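Local coordinates for periplasmic molybdate-binding protein (Azotobacter vinelandii, PDB 1ATG) that binds molybdate or tungstate in a pocket between its two domains, probably as the periplasmic receptor of an ABC transporter for molybdate, at residues G37-Y40 and A41-N45; S54-E57 and K58-K62; T122-L125 and T126-L130; V163-A166 and Q167-Q170. One frame throughout, in Å; residues are numbered along the deposited sequence.

Contact 1: G37-Y40 and A41-N45; sequences GPVY and AQIVN. With EDO (1,2-ethanediol), chain F.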
ATOM      1  N   GLY A  37       2.341   0.613 -10.123  1.00  7.15           N
ATOM      2  CA  GLY A  37       2.909   0.591 -11.471  1.00  8.73           C
ATOM      3  C   GLY A  37       1.850   0.830 -12.529  1.00  8.62           C
ATOM      4  O   GLY A  37       1.925   1.775 -13.332  1.00  9.78           O
ATOM      5  N   PRO A  38       0.843  -0.023 -12.595  1.00  8.13           N
ATOM      6  CA  PRO A  38      -0.228   0.111 -13.573  1.00  8.14           C
ATOM      7  C   PRO A  38      -0.946   1.444 -13.452  1.00  8.15           C
ATOM      8  O   PRO A  38      -1.322   2.038 -14.484  1.00  9.36           O
ATOM      9  CB  PRO A  38      -1.156  -1.067 -13.348  1.00 10.71           C
ATOM     10  CG  PRO A  38      -0.397  -2.021 -12.512  1.00 14.23           C
ATOM     11  CD  PRO A  38       0.712  -1.282 -11.827  1.00  9.79           C
ATOM     12  N   VAL A  39      -1.171   1.944 -12.229  1.00  8.02           N
ATOM     13  CA  VAL A  39      -1.826   3.251 -12.092  1.00  7.91           C
ATOM     14  C   VAL A  39      -0.943   4.341 -12.680  1.00  6.87           C
ATOM     15  O   VAL A  39      -1.472   5.209 -13.404  1.00  8.58           O
ATOM     16  CB  VAL A  39      -2.210   3.539 -10.636  1.00  8.38           C
ATOM     17  CG1 VAL A  39      -2.708   4.975 -10.480  1.00  9.75           C
ATOM     18  CG2 VAL A  39      -3.274   2.574 -10.150  1.00 10.22           C
ATOM     19  N   TYR A  40       0.346   4.306 -12.431  1.00  7.22           N
ATOM     20  CA  TYR A  40       1.283   5.241 -13.043  1.00  6.90           C
ATOM     21  C   TYR A  40       1.132   5.178 -14.570  1.00  8.18           C
ATOM     22  O   TYR A  40       1.057   6.227 -15.212  1.00  8.47           O
ATOM     23  CB  TYR A  40       2.710   4.858 -12.642  1.00  9.52           C
ATOM     24  CG  TYR A  40       3.759   5.476 -13.541  1.00  9.94           C
ATOM     25  CD1 TYR A  40       4.208   6.772 -13.316  1.00 10.59           C
ATOM     26  CD2 TYR A  40       4.282   4.785 -14.629  1.00 10.60           C
ATOM     27  CE1 TYR A  40       5.146   7.363 -14.144  1.00 11.98           C
ATOM     28  CE2 TYR A  40       5.220   5.364 -15.460  1.00 13.25           C
ATOM     29  CZ  TYR A  40       5.649   6.649 -15.212  1.00 12.14           C
ATOM     30  OH  TYR A  40       6.584   7.219 -16.052  1.00 16.26           O
ATOM     31  N   ALA A  41       1.129   3.959 -15.120  1.00  7.75           N
ATOM     32  CA  ALA A  41       1.026   3.827 -16.578  1.00  8.30           C
ATOM     33  C   ALA A  41      -0.285   4.367 -17.100  1.00  7.74           C
ATOM     34  O   ALA A  41      -0.306   4.958 -18.207  1.00  8.67           O
ATOM     35  CB  ALA A  41       1.235   2.383 -16.996  1.00  9.99           C
ATOM     36  N   GLN A  42      -1.379   4.192 -16.388  1.00  8.40           N
ATOM     37  CA  GLN A  42      -2.664   4.730 -16.783  1.00  9.18           C
ATOM     38  C   GLN A  42      -2.601   6.249 -16.783  1.00  9.02           C
ATOM     39  O   GLN A  42      -3.144   6.879 -17.706  1.00 10.69           O
ATOM     40  CB  GLN A  42      -3.774   4.268 -15.842  0.50 10.44           C
ATOM     41  CG  GLN A  42      -4.185   2.812 -15.999  0.50 14.66           C
ATOM     42  CD  GLN A  42      -5.155   2.381 -14.916  0.50 14.91           C
ATOM     43  OE1 GLN A  42      -6.318   2.087 -15.179  0.50 18.68           O
ATOM     44  NE2 GLN A  42      -4.668   2.344 -13.680  0.50 17.43           N
ATOM     45  N   ILE A  43      -1.967   6.854 -15.779  1.00  9.30           N
ATOM     46  CA  ILE A  43      -1.855   8.317 -15.737  1.00  9.38           C
ATOM     47  C   ILE A  43      -1.035   8.821 -16.911  1.00  9.13           C
ATOM     48  O   ILE A  43      -1.441   9.836 -17.517  1.00 10.72           O
ATOM     49  CB  ILE A  43      -1.321   8.794 -14.377  1.00 10.55           C
ATOM     50  CG1 ILE A  43      -2.378   8.487 -13.307  1.00 10.95           C
ATOM     51  CG2 ILE A  43      -0.978  10.278 -14.405  1.00 10.84           C
ATOM     52  CD1 ILE A  43      -1.873   8.588 -11.875  1.00 12.20           C
ATOM     53  N   VAL A  44       0.095   8.202 -17.205  1.00  9.15           N
ATOM     54  CA  VAL A  44       0.916   8.600 -18.353  1.00  9.97           C
ATOM     55  C   VAL A  44       0.110   8.440 -19.636  1.00 10.04           C
ATOM     56  O   VAL A  44       0.300   9.218 -20.587  1.00 13.02           O
ATOM     57  CB  VAL A  44       2.203   7.764 -18.435  1.00 12.93           C
ATOM     58  CG1 VAL A  44       2.961   7.973 -19.748  1.00 14.85           C
ATOM     59  CG2 VAL A  44       3.146   8.044 -17.269  1.00 12.29           C
ATOM     60  N   ASN A  45      -0.808   7.484 -19.689  1.00  9.28           N
ATOM     61  CA  ASN A  45      -1.703   7.263 -20.809  1.00  9.98           C
ATOM     62  C   ASN A  45      -2.961   8.110 -20.719  1.00 10.20           C
ATOM     63  O   ASN A  45      -4.000   7.815 -21.299  1.00 11.36           O
ATOM     64  CB  ASN A  45      -2.057   5.773 -20.902  1.00  9.16           C
ATOM     65  CG  ASN A  45      -2.731   5.390 -22.207  1.00  9.02           C
ATOM     66  OD1 ASN A  45      -2.296   5.866 -23.266  1.00  8.20           O
ATOM     67  ND2 ASN A  45      -3.743   4.541 -22.158  1.00  9.14           N
TER
HETATM   68  C1  EDO F 402      -7.079   1.836 -11.546  0.50 15.93           C
HETATM   69  O1  EDO F 402      -6.931   3.139 -12.336  0.50 13.91           O
HETATM   70  C2  EDO F 402      -8.334   1.004 -11.855  0.50 16.34           C
HETATM   71  O2  EDO F 402      -8.336   0.649 -13.381  0.50 18.85           O
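A methyl group sits on the flat of an aromatic ring one helical turn earlier: Val-44 CG2 lies over one face of Tyr-40, 3.8 Å from the ring centroid and 23° off its normal. Val-44 CG2 is offset toward the rim and comes closest to Tyr-40 CZ, at 3.5 Å. This is a CH-pi contact, and the tyrosine torsion makes it possible: CG stands anti to the backbone N (chi1 162°), which swings the ring along the helix in the direction of Val-44. Tyr-40 OH hydrogen-bonds Gln-66 OE1, and Lys-62 adds a cation-pi contact to the same ring. Tyr-40 and Val-44 both sit on helix 36-44, whose i to i+4 bonds join the two halves; Val-44 N to Tyr-40 O is one of them, straight at 168°. The helix starts at Ser-36 of the anion pocket and belongs to the alpha/beta fold of periplasmic binding proteins. On its inner side Val-39 CG1 meets Ile-43 CD1 at 4.0 Å, and both residues pack on Phe-52 of strand 51-53. Round the helix, in the conformer modelled here, the Gln-42 amide approaches Pro-38 O and a 1,2-ethanediol, probably from the crystallisation liquor, but these contacts are doubtful because the side chain has a second position.

Contact 2: S54-E57 and K58-K62; sequences SADE and KSPEK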
ATOM      1  N   SER A  54       0.369   6.935  -4.444  1.00  5.79           N
ATOM      2  CA  SER A  54       1.179   5.762  -4.779  1.00  6.45           C
ATOM      3  C   SER A  54       1.604   5.006  -3.520  1.00  4.92           C
ATOM      4  O   SER A  54       1.554   5.601  -2.415  1.00  5.49           O
ATOM      5  CB  SER A  54       2.430   6.215  -5.529  1.00  6.91           C
ATOM      6  OG  SER A  54       3.120   5.076  -6.023  1.00  6.66           O
ATOM      7  N   ALA A  55       2.119   3.789  -3.656  1.00  5.15           N
ATOM      8  CA  ALA A  55       2.716   3.080  -2.531  1.00  5.12           C
ATOM      9  C   ALA A  55       4.227   3.305  -2.503  1.00  4.58           C
ATOM     10  O   ALA A  55       4.899   2.701  -1.673  1.00  5.61           O
ATOM     11  CB  ALA A  55       2.428   1.584  -2.608  1.00  6.45           C
ATOM     12  N   ASP A  56       4.760   4.175  -3.359  1.00  5.02           N
ATOM     13  CA  ASP A  56       6.178   4.481  -3.381  1.00  6.47           C
ATOM     14  C   ASP A  56       6.375   5.967  -3.697  1.00  5.51           C
ATOM     15  O   ASP A  56       5.452   6.757  -3.794  1.00  6.54           O
ATOM     16  CB  ASP A  56       6.923   3.614  -4.394  1.00  6.24           C
ATOM     17  CG  ASP A  56       6.595   3.838  -5.845  1.00  6.60           C
ATOM     18  OD1 ASP A  56       5.892   4.787  -6.233  1.00  7.00           O
ATOM     19  OD2 ASP A  56       7.053   2.969  -6.661  1.00  8.79           O
ATOM     20  N   GLU A  57       7.640   6.330  -3.812  1.00  6.53           N
ATOM     21  CA  GLU A  57       8.089   7.649  -4.202  1.00  8.18           C
ATOM     22  C   GLU A  57       8.406   7.658  -5.698  1.00  7.78           C
ATOM     23  O   GLU A  57       8.210   8.669  -6.376  1.00  8.52           O
ATOM     24  CB  GLU A  57       9.366   8.067  -3.478  1.00  9.59           C
ATOM     25  CG  GLU A  57       9.334   7.970  -1.971  1.00 11.24           C
ATOM     26  CD  GLU A  57      10.454   8.773  -1.333  1.00 14.92           C
ATOM     27  OE1 GLU A  57      10.257  10.001  -1.190  1.00 17.92           O
ATOM     28  OE2 GLU A  57      11.494   8.178  -1.005  1.00 13.97           O
ATOM     29  N   LYS A  58       8.885   6.539  -6.230  1.00  8.41           N
ATOM     30  CA  LYS A  58       9.307   6.454  -7.623  1.00  8.83           C
ATOM     31  C   LYS A  58       8.241   6.877  -8.612  1.00  8.56           C
ATOM     32  O   LYS A  58       8.564   7.702  -9.502  1.00  9.86           O
ATOM     33  CB  LYS A  58       9.776   5.025  -7.940  1.00 10.85           C
ATOM     34  CG  LYS A  58      10.252   4.803  -9.369  1.00 13.58           C
ATOM     35  CD  LYS A  58      10.521   3.330  -9.640  1.00 16.08           C
ATOM     36  CE  LYS A  58       9.237   2.570  -9.921  1.00 20.70           C
ATOM     37  NZ  LYS A  58       9.512   1.149 -10.287  1.00 24.66           N
ATOM     38  N   SER A  59       7.019   6.364  -8.534  1.00  7.56           N
ATOM     39  CA  SER A  59       6.005   6.720  -9.529  1.00  7.60           C
ATOM     40  C   SER A  59       5.661   8.192  -9.463  1.00  8.22           C
ATOM     41  O   SER A  59       5.750   8.867 -10.499  1.00 10.28           O
ATOM     42  CB  SER A  59       4.810   5.785  -9.540  1.00  8.98           C
ATOM     43  OG  SER A  59       5.180   4.572 -10.219  1.00 10.02           O
ATOM     44  N   PRO A  60       5.337   8.762  -8.310  1.00  8.73           N
ATOM     45  CA  PRO A  60       5.103  10.194  -8.196  1.00  9.04           C
ATOM     46  C   PRO A  60       6.293  10.997  -8.689  1.00  8.80           C
ATOM     47  O   PRO A  60       6.101  12.022  -9.378  1.00 12.07           O
ATOM     48  CB  PRO A  60       4.848  10.395  -6.700  1.00  9.61           C
ATOM     49  CG  PRO A  60       4.198   9.099  -6.317  1.00  8.58           C
ATOM     50  CD  PRO A  60       5.050   8.060  -7.032  1.00  8.45           C
ATOM     51  N   GLU A  61       7.520  10.639  -8.372  1.00  9.95           N
ATOM     52  CA  GLU A  61       8.715  11.347  -8.830  1.00 11.64           C
ATOM     53  C   GLU A  61       8.828  11.316 -10.347  1.00 11.69           C
ATOM     54  O   GLU A  61       9.074  12.371 -10.969  1.00 14.14           O
ATOM     55  CB  GLU A  61       9.980  10.747  -8.227  1.00 14.34           C
ATOM     56  CG  GLU A  61      10.196  11.069  -6.762  1.00 17.22           C
ATOM     57  CD  GLU A  61      11.262  10.233  -6.088  1.00 23.95           C
ATOM     58  OE1 GLU A  61      11.732   9.238  -6.672  1.00 23.55           O
ATOM     59  OE2 GLU A  61      11.638  10.575  -4.942  1.00 23.72           O
ATOM     60  N   LYS A  62       8.592  10.176 -10.977  1.00 12.61           N
ATOM     61  CA  LYS A  62       8.618  10.078 -12.434  1.00 13.01           C
ATOM     62  C   LYS A  62       7.538  10.937 -13.063  1.00 12.64           C
ATOM     63  O   LYS A  62       7.815  11.645 -14.052  1.00 14.66           O
ATOM     64  CB  LYS A  62       8.465   8.622 -12.879  1.00 14.07           C
ATOM     65  CG  LYS A  62       9.698   7.776 -12.620  1.00 17.89           C
ATOM     66  CD  LYS A  62       9.414   6.289 -12.686  1.00 21.18           C
ATOM     67  CE  LYS A  62       9.197   5.783 -14.100  1.00 24.74           C
ATOM     68  NZ  LYS A  62       8.662   4.389 -14.104  1.00 22.58           N
TER
HETATM   69  O   HOH W   1       5.365   2.495  -8.735  1.00 14.37           O
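With chi1 at 66°, Asp-56 holds its carboxylate between its own backbone N and carbonyl carbon, and a small chi2 of 9° brings OD1 round to Ser-59 N. The bond from Ser-59 N to Asp-56 OD1 is 3.0 Å long and fairly straight, so Asp-56 acts as the N-cap of helix 58-65. Ser-54 OG donates to Asp-56 OD1 too, at 2.8 Å from the opposite face of the carboxylate plane, so two donors grip this oxygen. The other oxygen, Asp-56 OD2, accepts from a water at 2.7 Å that also bonds Ser-59 OG, closing a small bridge over the cap. Replacing Asp-56 by an alanine is likely to leave Ser-59 N without its cap and Ser-54 OG without this acceptor. The helix dipole would probably favour the charged form of the aspartate. Behind the cap, Ser-54 CB presses on Pro-60 CG at 3.5 Å, a tight carbon contact. Glu-61 N bonds Glu-57 O at 2.9 Å, but the two carboxylates come together as like charges, Glu-57 OE1 lying 4.0 Å from Glu-61 OE2; Arg-74 gives Glu-61 OE2 a long, weak ion pair. The turn leads from strand 51-53 into helix 58-65: Ala-55 touches the tungstate and Tyr-117 of helix 116-127, while Ser-54 and Asp-56 share backbone bonds with Gln-193, and Pro-60 rests on Val-195 of the same strand 191-196.

Contact 3: T122-L125 and T126-L130; sequences TQVL and THLGL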
ATOM      1  N   THR A 122       9.608  -9.071  -1.148  1.00  4.56           N
ATOM      2  CA  THR A 122      10.718  -9.727  -1.838  1.00  4.92           C
ATOM      3  C   THR A 122      12.060  -9.361  -1.220  1.00  4.82           C
ATOM      4  O   THR A 122      12.911 -10.230  -1.015  1.00  5.05           O
ATOM      5  CB  THR A 122      10.670  -9.340  -3.323  1.00  5.65           C
ATOM      6  OG1 THR A 122       9.397  -9.739  -3.863  1.00  6.80           O
ATOM      7  CG2 THR A 122      11.755 -10.051  -4.109  1.00  7.40           C
ATOM      8  N   GLN A 123      12.209  -8.093  -0.830  1.00  5.28           N
ATOM      9  CA  GLN A 123      13.406  -7.655  -0.145  1.00  4.88           C
ATOM     10  C   GLN A 123      13.601  -8.398   1.173  1.00  5.11           C
ATOM     11  O   GLN A 123      14.749  -8.705   1.519  1.00  5.25           O
ATOM     12  CB  GLN A 123      13.380  -6.140   0.108  1.00  6.70           C
ATOM     13  CG  GLN A 123      13.638  -5.361  -1.178  1.00  5.89           C
ATOM     14  CD  GLN A 123      13.422  -3.877  -1.030  1.00  5.17           C
ATOM     15  OE1 GLN A 123      12.755  -3.396  -0.114  1.00  5.99           O
ATOM     16  NE2 GLN A 123      13.986  -3.121  -1.992  1.00  7.47           N
ATOM     17  N   VAL A 124      12.528  -8.688   1.904  1.00  4.85           N
ATOM     18  CA  VAL A 124      12.666  -9.451   3.141  1.00  4.87           C
ATOM     19  C   VAL A 124      13.182 -10.848   2.837  1.00  5.34           C
ATOM     20  O   VAL A 124      14.082 -11.342   3.523  1.00  5.93           O
ATOM     21  CB  VAL A 124      11.338  -9.523   3.897  1.00  4.18           C
ATOM     22  CG1 VAL A 124      11.418 -10.465   5.092  1.00  5.81           C
ATOM     23  CG2 VAL A 124      10.933  -8.118   4.344  1.00  5.32           C
ATOM     24  N   LEU A 125      12.620 -11.520   1.827  1.00  4.77           N
ATOM     25  CA  LEU A 125      13.133 -12.847   1.480  1.00  5.80           C
ATOM     26  C   LEU A 125      14.596 -12.797   1.059  1.00  5.24           C
ATOM     27  O   LEU A 125      15.380 -13.676   1.434  1.00  6.09           O
ATOM     28  CB  LEU A 125      12.278 -13.502   0.402  1.00  5.22           C
ATOM     29  CG  LEU A 125      10.816 -13.769   0.788  1.00  6.10           C
ATOM     30  CD1 LEU A 125      10.167 -14.536  -0.353  1.00  6.52           C
ATOM     31  CD2 LEU A 125      10.691 -14.527   2.093  1.00  7.30           C
ATOM     32  N   THR A 126      14.976 -11.762   0.318  1.00  5.58           N
ATOM     33  CA  THR A 126      16.386 -11.618  -0.059  1.00  5.91           C
ATOM     34  C   THR A 126      17.221 -11.406   1.184  1.00  6.86           C
ATOM     35  O   THR A 126      18.329 -11.970   1.317  1.00  6.98           O
ATOM     36  CB  THR A 126      16.500 -10.428  -1.026  1.00  7.33           C
ATOM     37  OG1 THR A 126      15.877 -10.807  -2.260  1.00  7.61           O
ATOM     38  CG2 THR A 126      17.941  -9.996  -1.255  1.00  8.26           C
ATOM     39  N   HIS A 127      16.756 -10.593   2.125  1.00  5.67           N
ATOM     40  CA  HIS A 127      17.511 -10.346   3.349  1.00  6.60           C
ATOM     41  C   HIS A 127      17.791 -11.626   4.117  1.00  6.78           C
ATOM     42  O   HIS A 127      18.876 -11.786   4.698  1.00  8.07           O
ATOM     43  CB  HIS A 127      16.751  -9.339   4.220  1.00  7.08           C
ATOM     44  CG  HIS A 127      17.518  -8.878   5.423  1.00  6.44           C
ATOM     45  ND1 HIS A 127      18.375  -7.798   5.401  1.00  8.13           N
ATOM     46  CD2 HIS A 127      17.560  -9.370   6.676  1.00  9.31           C
ATOM     47  CE1 HIS A 127      18.894  -7.655   6.613  1.00  9.25           C
ATOM     48  NE2 HIS A 127      18.440  -8.597   7.397  1.00 10.12           N
ATOM     49  N   LEU A 128      16.830 -12.536   4.147  1.00  7.12           N
ATOM     50  CA  LEU A 128      16.920 -13.810   4.828  1.00  7.41           C
ATOM     51  C   LEU A 128      17.592 -14.897   4.005  1.00  7.82           C
ATOM     52  O   LEU A 128      17.758 -16.013   4.509  1.00  8.97           O
ATOM     53  CB  LEU A 128      15.489 -14.258   5.194  1.00  7.54           C
ATOM     54  CG  LEU A 128      14.798 -13.361   6.234  1.00  8.55           C
ATOM     55  CD1 LEU A 128      13.326 -13.728   6.323  1.00 10.93           C
ATOM     56  CD2 LEU A 128      15.494 -13.469   7.581  1.00 10.92           C
ATOM     57  N   GLY A 129      17.918 -14.631   2.751  1.00  7.01           N
ATOM     58  CA  GLY A 129      18.538 -15.622   1.884  1.00  8.06           C
ATOM     59  C   GLY A 129      17.558 -16.723   1.498  1.00  7.01           C
ATOM     60  O   GLY A 129      18.006 -17.857   1.258  1.00  8.94           O
ATOM     61  N   LEU A 130      16.257 -16.411   1.413  1.00  6.41           N
ATOM     62  CA  LEU A 130      15.242 -17.396   1.113  1.00  6.68           C
ATOM     63  C   LEU A 130      14.570 -17.185  -0.226  1.00  6.71           C
ATOM     64  O   LEU A 130      13.770 -18.045  -0.607  1.00  7.60           O
ATOM     65  CB  LEU A 130      14.136 -17.378   2.191  1.00  6.76           C
ATOM     66  CG  LEU A 130      14.576 -17.822   3.582  1.00  8.82           C
ATOM     67  CD1 LEU A 130      13.491 -17.514   4.609  1.00  8.62           C
ATOM     68  CD2 LEU A 130      14.917 -19.307   3.587  1.00 11.98           C
TER
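Leu-128 folds back over the last turn of the helix, and CB, CG and CD1 in turn meet Val-124. Its CB lies 3.6 Å from Val-124 O, the carbonyl that also accepts from Leu-128 N at 3.1 Å. Leu-128 CG stays 3.5 Å from Val-124 O because it stands anti to the carbonyl carbon of Leu-128 (chi1 -66°) and is carried back along the helix. At the tip, Leu-128 CD1 reaches Val-124 CG1 at 4.0 Å; the two side chains lie side by side and point the same way. Val-124 continues inward to Phe-162 of strand 160-164 and to Pro-182. Leu-125, on the next position of the helix, packs on Ile-109 and on Leu-134 of helix 131-136, and its CD2 comes only loosely to Leu-130 CB, 4.5 Å away. Elsewhere on the helix, Gln-123 takes Glu-188 N on its OE1, and the ring of His-127 stacks with Tyr-186. Leu-130 N turns back to Leu-125 O at 2.9 Å, with an N-H...O angle of 167°, and Gly-129 N bonds Thr-126 O at 3.1 Å. Gly-129 takes a positive phi of 71°, which glycine adopts readily. These two bonds, 6→1 and 5→2, with the glycine in the left-handed helical region, make a Schellman motif, here finishing the helix that begins at the anion pocket with Pro-116 and Tyr-117.

Contact 4: V163-A166 and Q167-Q170; sequences VALA and QIIQ. With EDO (1,2-ethanediol), chain E.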
ATOM      1  N   VAL A 163       1.565  -8.489   3.304  1.00  3.73           N
ATOM      2  CA  VAL A 163       0.481  -7.532   3.173  1.00  4.05           C
ATOM      3  C   VAL A 163       0.803  -6.216   3.865  1.00  2.86           C
ATOM      4  O   VAL A 163       1.856  -6.079   4.495  1.00  4.17           O
ATOM      5  CB  VAL A 163      -0.835  -8.124   3.736  1.00  3.97           C
ATOM      6  CG1 VAL A 163      -1.221  -9.447   3.070  1.00  6.02           C
ATOM      7  CG2 VAL A 163      -0.746  -8.321   5.245  1.00  5.60           C
ATOM      8  N   ALA A 164      -0.085  -5.254   3.741  1.00  3.55           N
ATOM      9  CA  ALA A 164       0.052  -3.976   4.422  1.00  3.39           C
ATOM     10  C   ALA A 164      -0.635  -4.073   5.775  1.00  3.73           C
ATOM     11  O   ALA A 164      -1.726  -4.619   5.916  1.00  3.73           O
ATOM     12  CB  ALA A 164      -0.604  -2.883   3.592  1.00  5.10           C
ATOM     13  N   LEU A 165      -0.066  -3.424   6.788  1.00  4.26           N
ATOM     14  CA  LEU A 165      -0.697  -3.434   8.111  1.00  4.09           C
ATOM     15  C   LEU A 165      -2.102  -2.889   8.064  1.00  4.11           C
ATOM     16  O   LEU A 165      -3.025  -3.401   8.710  1.00  4.94           O
ATOM     17  CB  LEU A 165       0.176  -2.638   9.091  1.00  4.91           C
ATOM     18  CG  LEU A 165      -0.396  -2.486  10.513  1.00  5.76           C
ATOM     19  CD1 LEU A 165      -0.707  -3.825  11.151  1.00  7.19           C
ATOM     20  CD2 LEU A 165       0.592  -1.715  11.389  1.00  7.95           C
ATOM     21  N   ALA A 166      -2.359  -1.831   7.288  1.00  4.75           N
ATOM     22  CA  ALA A 166      -3.674  -1.234   7.199  1.00  5.45           C
ATOM     23  C   ALA A 166      -4.738  -2.232   6.791  1.00  4.89           C
ATOM     24  O   ALA A 166      -5.908  -2.076   7.150  1.00  6.28           O
ATOM     25  CB  ALA A 166      -3.655  -0.093   6.180  1.00  6.78           C
ATOM     26  N   GLN A 167      -4.399  -3.252   5.999  1.00  4.78           N
ATOM     27  CA  GLN A 167      -5.372  -4.218   5.531  1.00  5.24           C
ATOM     28  C   GLN A 167      -5.814  -5.206   6.587  1.00  5.12           C
ATOM     29  O   GLN A 167      -6.823  -5.904   6.387  1.00  6.57           O
ATOM     30  CB  GLN A 167      -4.778  -5.005   4.350  1.00  5.65           C
ATOM     31  CG  GLN A 167      -4.489  -4.132   3.141  1.00  5.07           C
ATOM     32  CD  GLN A 167      -3.709  -4.939   2.116  1.00  4.50           C
ATOM     33  OE1 GLN A 167      -2.676  -5.523   2.433  1.00  5.81           O
ATOM     34  NE2 GLN A 167      -4.197  -4.966   0.875  1.00  5.71           N
ATOM     35  N   ILE A 168      -5.083  -5.334   7.687  1.00  4.93           N
ATOM     36  CA  ILE A 168      -5.390  -6.353   8.684  1.00  6.39           C
ATOM     37  C   ILE A 168      -5.610  -5.821  10.082  1.00  7.14           C
ATOM     38  O   ILE A 168      -6.174  -6.543  10.929  1.00  7.97           O
ATOM     39  CB  ILE A 168      -4.314  -7.462   8.710  1.00  4.98           C
ATOM     40  CG1 ILE A 168      -2.941  -6.939   9.126  1.00  7.26           C
ATOM     41  CG2 ILE A 168      -4.250  -8.176   7.363  1.00  7.13           C
ATOM     42  CD1 ILE A 168      -1.865  -8.018   9.165  1.00  7.21           C
ATOM     43  N   ILE A 169      -5.207  -4.594  10.365  1.00  8.02           N
ATOM     44  CA  ILE A 169      -5.368  -4.033  11.719  1.00 10.92           C
ATOM     45  C   ILE A 169      -6.836  -3.730  11.936  1.00  9.77           C
ATOM     46  O   ILE A 169      -7.546  -3.258  11.067  1.00 11.79           O
ATOM     47  CB  ILE A 169      -4.436  -2.835  11.919  1.00  9.03           C
ATOM     48  CG1 ILE A 169      -4.376  -2.436  13.402  1.00 12.69           C
ATOM     49  CG2 ILE A 169      -4.877  -1.628  11.088  1.00 10.41           C
ATOM     50  CD1 ILE A 169      -3.279  -1.437  13.699  1.00 16.15           C
ATOM     51  N   GLN A 170      -7.362  -4.100  13.110  1.00 14.18           N
ATOM     52  CA  GLN A 170      -8.783  -3.904  13.389  1.00 17.13           C
ATOM     53  C   GLN A 170      -8.989  -2.622  14.175  1.00 19.64           C
ATOM     54  O   GLN A 170      -8.046  -2.048  14.724  1.00 17.70           O
ATOM     55  CB  GLN A 170      -9.377  -5.120  14.099  1.00 18.09           C
ATOM     56  CG  GLN A 170      -9.188  -6.438  13.368  1.00 17.40           C
ATOM     57  CD  GLN A 170      -9.773  -6.522  11.983  1.00 20.97           C
ATOM     58  OE1 GLN A 170      -9.066  -6.774  10.994  1.00 19.75           O
ATOM     59  NE2 GLN A 170     -11.083  -6.334  11.853  1.00 20.67           N
TER
HETATM   60  C1  EDO E 401      -8.483   1.642  11.826  0.50 16.30           C
HETATM   61  O1  EDO E 401      -9.929   1.649  11.310  0.50 16.09           O
HETATM   62  C2  EDO E 401      -7.915   0.243  12.128  0.50 15.84           C
HETATM   63  O2  EDO E 401      -8.491  -0.756  11.066  0.50 14.84           O
HETATM   64  O   HOH W   2      -8.018  -3.619   8.443  1.00 15.56           O
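Gln-167 reaches back to the end of strand 160-164, its OE1 accepting from Ala-164 N at 2.9 Å with an N-H...O angle of 165°. CG stands anti to the carbonyl carbon (chi1 -64°) and the chain beyond is extended, which lays the side chain along Ala-164. In return Gln-167 N bonds Ala-164 O from well above the carbonyl plane. This is the tight side. Gln-167 OE1 also lies against Val-163 CB at 3.4 Å, and Val-163 CG2 meets Ile-168 CD1 at 4.1 Å, the two side chains crossing at about a right angle beside Trp-85 and His-150. Leu-165 CD1 reaches Ile-169 CB at 3.9 Å, and Leu-165 O is gripped twice, by Ile-168 N from above its plane and by Ile-169 N almost straight on. Beyond the packed Val-163, Leu-165 and Ile-168, the carbonyls of the partly exposed Ala-166 and Ile-169 turn to small molecules: a water lies near both, its protons contested by further acceptors, and a 1,2-ethanediol donates from O2 to Ile-169 O at 2.7 Å. Gln-167 NE2 bonds the carbonyl of Val-146, a residue lining the tungstate pocket. With an alanine at this place, Ala-164 N is likely to lose this acceptor and Val-146 O this donor. One neutral amide, both acceptor and donor, thus ties the turn after the strand to the start of helix 146-154, consistent with a second-shell role at the anion site.

From the N terminus the four contacts follow in series; none nests in or crosses another. Contact 1 closes no loop but lies along helix 36-44, and contact 2 closes the turn into helix 58-65 after strand 51-53. These two touch, Tyr-40 CB lying 3.5 Å from Ser-59 OG, so the two helices pack together in one domain. Across the tungstate, contact 3 ends helix 116-127 and contact 4 turns the chain out of strand 160-164; they do not touch, but both join that strand, contact 3 through Phe-162. Contacts 2 and 4, their centres about 21 Å apart on opposite sides of the chain's centre, approach the anion pocket from the protein's two domains.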